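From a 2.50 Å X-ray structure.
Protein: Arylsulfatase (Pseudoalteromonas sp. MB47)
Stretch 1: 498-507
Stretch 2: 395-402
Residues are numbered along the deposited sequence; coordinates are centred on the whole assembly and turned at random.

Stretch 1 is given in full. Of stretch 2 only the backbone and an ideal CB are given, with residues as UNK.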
# COMPACT_ATOMS: atom_id res chain seq x y z
N ALA A 498 -31.26 1.82 -18.23
CA ALA A 498 -32.67 1.46 -18.13
C ALA A 498 -33.09 1.30 -16.68
O ALA A 498 -34.18 1.74 -16.29
CB ALA A 498 -32.93 0.17 -18.92
N HIS A 499 -32.25 0.67 -15.86
CA HIS A 499 -32.57 0.49 -14.45
C HIS A 499 -32.78 1.83 -13.76
O HIS A 499 -33.74 2.01 -13.01
CB HIS A 499 -31.47 -0.30 -13.77
CG HIS A 499 -31.73 -0.58 -12.32
ND1 HIS A 499 -32.72 -1.43 -11.89
CD2 HIS A 499 -31.14 -0.10 -11.20
CE1 HIS A 499 -32.72 -1.48 -10.57
NE2 HIS A 499 -31.77 -0.68 -10.13
N ILE A 500 -31.88 2.78 -14.00
CA ILE A 500 -32.03 4.10 -13.42
C ILE A 500 -33.27 4.79 -13.98
O ILE A 500 -33.93 5.56 -13.28
CB ILE A 500 -30.76 4.94 -13.66
CG1 ILE A 500 -29.56 4.34 -12.93
CG2 ILE A 500 -30.98 6.39 -13.23
CD1 ILE A 500 -29.67 4.34 -11.42
N ALA A 501 -33.61 4.52 -15.24
CA ALA A 501 -34.74 5.20 -15.86
C ALA A 501 -36.07 4.79 -15.22
O ALA A 501 -36.99 5.61 -15.16
CB ALA A 501 -34.78 4.91 -17.37
N THR A 502 -36.18 3.55 -14.75
CA THR A 502 -37.41 3.14 -14.08
C THR A 502 -37.69 4.03 -12.87
O THR A 502 -38.85 4.21 -12.48
CB THR A 502 -37.34 1.68 -13.63
OG1 THR A 502 -36.44 1.56 -12.52
CG2 THR A 502 -36.88 0.78 -14.76
N MET A 503 -36.64 4.59 -12.27
CA MET A 503 -36.78 5.44 -11.09
C MET A 503 -37.14 6.87 -11.43
O MET A 503 -37.44 7.65 -10.52
CB MET A 503 -35.48 5.39 -10.28
CG MET A 503 -35.15 3.99 -9.83
SD MET A 503 -33.62 3.84 -8.90
CE MET A 503 -33.70 2.10 -8.47
N LYS A 504 -37.11 7.24 -12.71
CA LYS A 504 -37.73 8.47 -13.18
C LYS A 504 -39.21 8.23 -13.50
O LYS A 504 -40.06 9.04 -13.12
CB LYS A 504 -37.00 8.98 -14.42
CG LYS A 504 -37.56 10.25 -15.03
CD LYS A 504 -37.18 11.49 -14.23
CE LYS A 504 -37.76 12.76 -14.85
NZ LYS A 504 -37.27 12.98 -16.24
N LYS A 505 -39.51 7.12 -14.17
CA LYS A 505 -40.88 6.77 -14.50
C LYS A 505 -41.68 6.38 -13.26
O LYS A 505 -42.89 6.61 -13.21
CB LYS A 505 -40.87 5.63 -15.52
CG LYS A 505 -42.23 5.22 -16.07
CD LYS A 505 -42.05 4.16 -17.16
CE LYS A 505 -43.36 3.79 -17.84
NZ LYS A 505 -44.35 3.23 -16.88
N TYR A 506 -41.02 5.79 -12.26
CA TYR A 506 -41.64 5.40 -11.00
C TYR A 506 -40.82 6.02 -9.87
O TYR A 506 -39.84 5.42 -9.41
CB TYR A 506 -41.73 3.88 -10.87
CG TYR A 506 -42.59 3.24 -11.92
CD1 TYR A 506 -42.06 2.83 -13.13
CD2 TYR A 506 -43.95 3.03 -11.70
CE1 TYR A 506 -42.85 2.24 -14.10
CE2 TYR A 506 -44.75 2.44 -12.67
CZ TYR A 506 -44.19 2.05 -13.86
OH TYR A 506 -44.98 1.47 -14.82
N PRO A 507 -41.20 7.21 -9.41
CA PRO A 507 -40.34 7.93 -8.46
C PRO A 507 -40.07 7.13 -7.19
O PRO A 507 -40.95 6.43 -6.68
CB PRO A 507 -41.13 9.21 -8.15
CG PRO A 507 -42.05 9.37 -9.31
CD PRO A 507 -42.41 7.98 -9.75
N UNK A 395 -49.93 -2.81 -6.39
CA UNK A 395 -50.29 -1.48 -6.90
C UNK A 395 -49.48 -1.12 -8.14
O UNK A 395 -48.29 -1.41 -8.24
CB UNK A 395 -50.08 -0.42 -5.82
N UNK A 396 -50.15 -0.47 -9.09
CA UNK A 396 -49.57 -0.19 -10.40
C UNK A 396 -48.70 1.06 -10.43
O UNK A 396 -48.00 1.28 -11.42
CB UNK A 396 -50.69 -0.05 -11.43
N UNK A 397 -48.72 1.87 -9.38
CA UNK A 397 -47.90 3.08 -9.31
C UNK A 397 -46.53 2.82 -8.71
O UNK A 397 -45.74 3.76 -8.57
CB UNK A 397 -48.62 4.15 -8.49
N UNK A 398 -46.22 1.57 -8.35
CA UNK A 398 -44.95 1.21 -7.74
C UNK A 398 -44.25 0.17 -8.61
O UNK A 398 -44.87 -0.78 -9.07
CB UNK A 398 -45.16 0.68 -6.32
N UNK A 399 -42.95 0.38 -8.82
CA UNK A 399 -42.15 -0.58 -9.58
C UNK A 399 -41.68 -1.69 -8.66
O UNK A 399 -41.22 -1.43 -7.54
CB UNK A 399 -40.96 0.10 -10.25
N UNK A 400 -41.79 -2.93 -9.12
CA UNK A 400 -41.41 -4.11 -8.35
C UNK A 400 -40.23 -4.79 -9.02
O UNK A 400 -40.31 -5.15 -10.20
CB UNK A 400 -42.59 -5.08 -8.21
N UNK A 401 -39.16 -4.98 -8.27
CA UNK A 401 -37.93 -5.56 -8.79
C UNK A 401 -37.93 -7.08 -8.76
O UNK A 401 -37.14 -7.70 -9.48
CB UNK A 401 -36.73 -5.03 -7.99
N UNK A 402 -38.79 -7.69 -7.94
CA UNK A 402 -38.80 -9.13 -7.84
C UNK A 402 -39.37 -9.79 -9.08
O UNK A 402 -40.22 -9.24 -9.77
CB UNK A 402 -39.60 -9.56 -6.61

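Stretch 1 offers the last turns of a helix, which ends as Tyr-506 leaves helical angles, and stretch 2 passes it without regular secondary structure. Stretch 1 presents few features to its neighbour: the ring of Tyr-506 just past the helix, and from the helix the methyl of Thr-502 and, farther back, the ring of His-499.

Position 395 lies out of reach of stretch 1. Its phi of -60° and psi of 141° would suit many residues, proline among them, since a phi near -60° is what the pyrrolidine ring imposes. The residue is Pro-395, which opens a type I beta turn ending at position 398.

At 396 the CA-to-CB bond points sideways, with nothing of stretch 1 within 5.5 Å of the ideal CB. With open space around the CB, small or polar residues common in turns would fit; the contact itself is made by the backbone oxygen. Ser-396 is found. Its O lies 3.7 Å from CE2 of Tyr-506, near the plane of the ring at its edge, where the ring's hydrogens carry slight positive charge. Water 1 donates to Ser-396 O at 2.8 Å and also hydrogen-bonds Tyr-506 OH at 3.1 Å, joining the turn to the hydroxyl.

Position 397, with phi -89° and psi 1°, turns its CB away from stretch 1; asparagine, aspartate, serine or glycine would all be plausible in such a turn. Asn-397 occupies it, and again the carbonyl does the work: its O is 3.7 Å from Tyr-506 CD2, at the same ring's edge. Water 2 lies 2.9 Å from Asn-397 O and 3.0 Å from Pro-507 O, between the two stretches.

Position 398 also directs its CB away, so stretch 1 does little to select the side chain, and the extended angles allow many, long aliphatic ones included. Met-398 is found; its side chain comes no nearer than 6.0 Å to stretch 1, while its backbone C lies 4.2 Å from Tyr-506 CD2.

Position 399 is the decisive one. Its CB points toward stretch 1, the ideal CB standing 3.9 Å from Tyr-506 CB, with Thr-502 beyond. No charge is offered; apart from Thr-502 O, 5.1 Å from the ideal CB and already accepting from Tyr-506 N, what lies nearby is mostly carbon, so an aromatic ring or a long aliphatic chain would suit. Tyr-399, with chi1 at -165° (t), lays its ring along the helix. Thr-502 CB sits over one face, 4.1 Å from the Tyr-399 ring centroid and 13° off the normal, a CH-pi contact; Thr-502 CG2 reaches Tyr-399 CZ at 3.9 Å. Tyr-399 CD1 meets Tyr-506 CD1 at 3.7 Å, the two ring planes inclined at 54°. Tyr-399 OH is hydrogen-bonded elsewhere in the structure.

Position 400 is out of reach; its extended angles suit beta-branched and aromatic residues among others, and Phe-400 is the residue.

At 401 the CB points toward stretch 1 again, but across a gap that a short side chain only partly fills. The His-499 ring lies in that direction, so a polar or acidic group would be reasonable. Asp-401 places OD1 4.1 Å from His-499 CE1, near the imidazole plane at its edge: a contact but not a hydrogen bond, CE1 being a carbon. Both carboxylate oxygens are hydrogen-bonded elsewhere in the structure.

Position 402 is remote, its angles open to most residues; Gly-402 closes the stretch.

Stretch 2 395-402: PSNMYFDG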
# COMPACT_ATOMS: atom_id res chain seq x y z
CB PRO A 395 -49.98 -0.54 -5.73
CG PRO A 395 -49.04 -1.31 -4.85
CD PRO A 395 -49.40 -2.75 -5.01
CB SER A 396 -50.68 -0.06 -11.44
OG SER A 396 -51.52 -1.19 -11.43
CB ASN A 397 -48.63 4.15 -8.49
CG ASN A 397 -48.84 3.74 -7.05
OD1 ASN A 397 -49.58 2.80 -6.77
ND2 ASN A 397 -48.20 4.45 -6.13
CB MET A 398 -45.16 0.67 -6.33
CG MET A 398 -45.63 1.71 -5.32
SD MET A 398 -46.36 1.00 -3.83
CE MET A 398 -45.08 -0.14 -3.32
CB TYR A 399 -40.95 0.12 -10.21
CG TYR A 399 -40.25 -0.68 -11.28
CD1 TYR A 399 -40.64 -0.58 -12.61
CD2 TYR A 399 -39.21 -1.54 -10.97
CE1 TYR A 399 -40.01 -1.30 -13.60
CE2 TYR A 399 -38.57 -2.27 -11.96
CZ TYR A 399 -38.97 -2.15 -13.27
OH TYR A 399 -38.35 -2.87 -14.26
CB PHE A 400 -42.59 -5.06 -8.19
CG PHE A 400 -43.60 -4.59 -7.18
CD1 PHE A 400 -43.47 -4.95 -5.85
CD2 PHE A 400 -44.65 -3.78 -7.55
CE1 PHE A 400 -44.38 -4.52 -4.91
CE2 PHE A 400 -45.57 -3.34 -6.62
CZ PHE A 400 -45.43 -3.71 -5.29
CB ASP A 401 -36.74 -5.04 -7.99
CG ASP A 401 -36.62 -3.53 -8.04
OD1 ASP A 401 -36.25 -2.99 -9.10
OD2 ASP A 401 -36.93 -2.87 -7.02
O HOH W 1 -47.98 0.98 -14.20
O HOH W 2 -43.10 4.58 -7.79
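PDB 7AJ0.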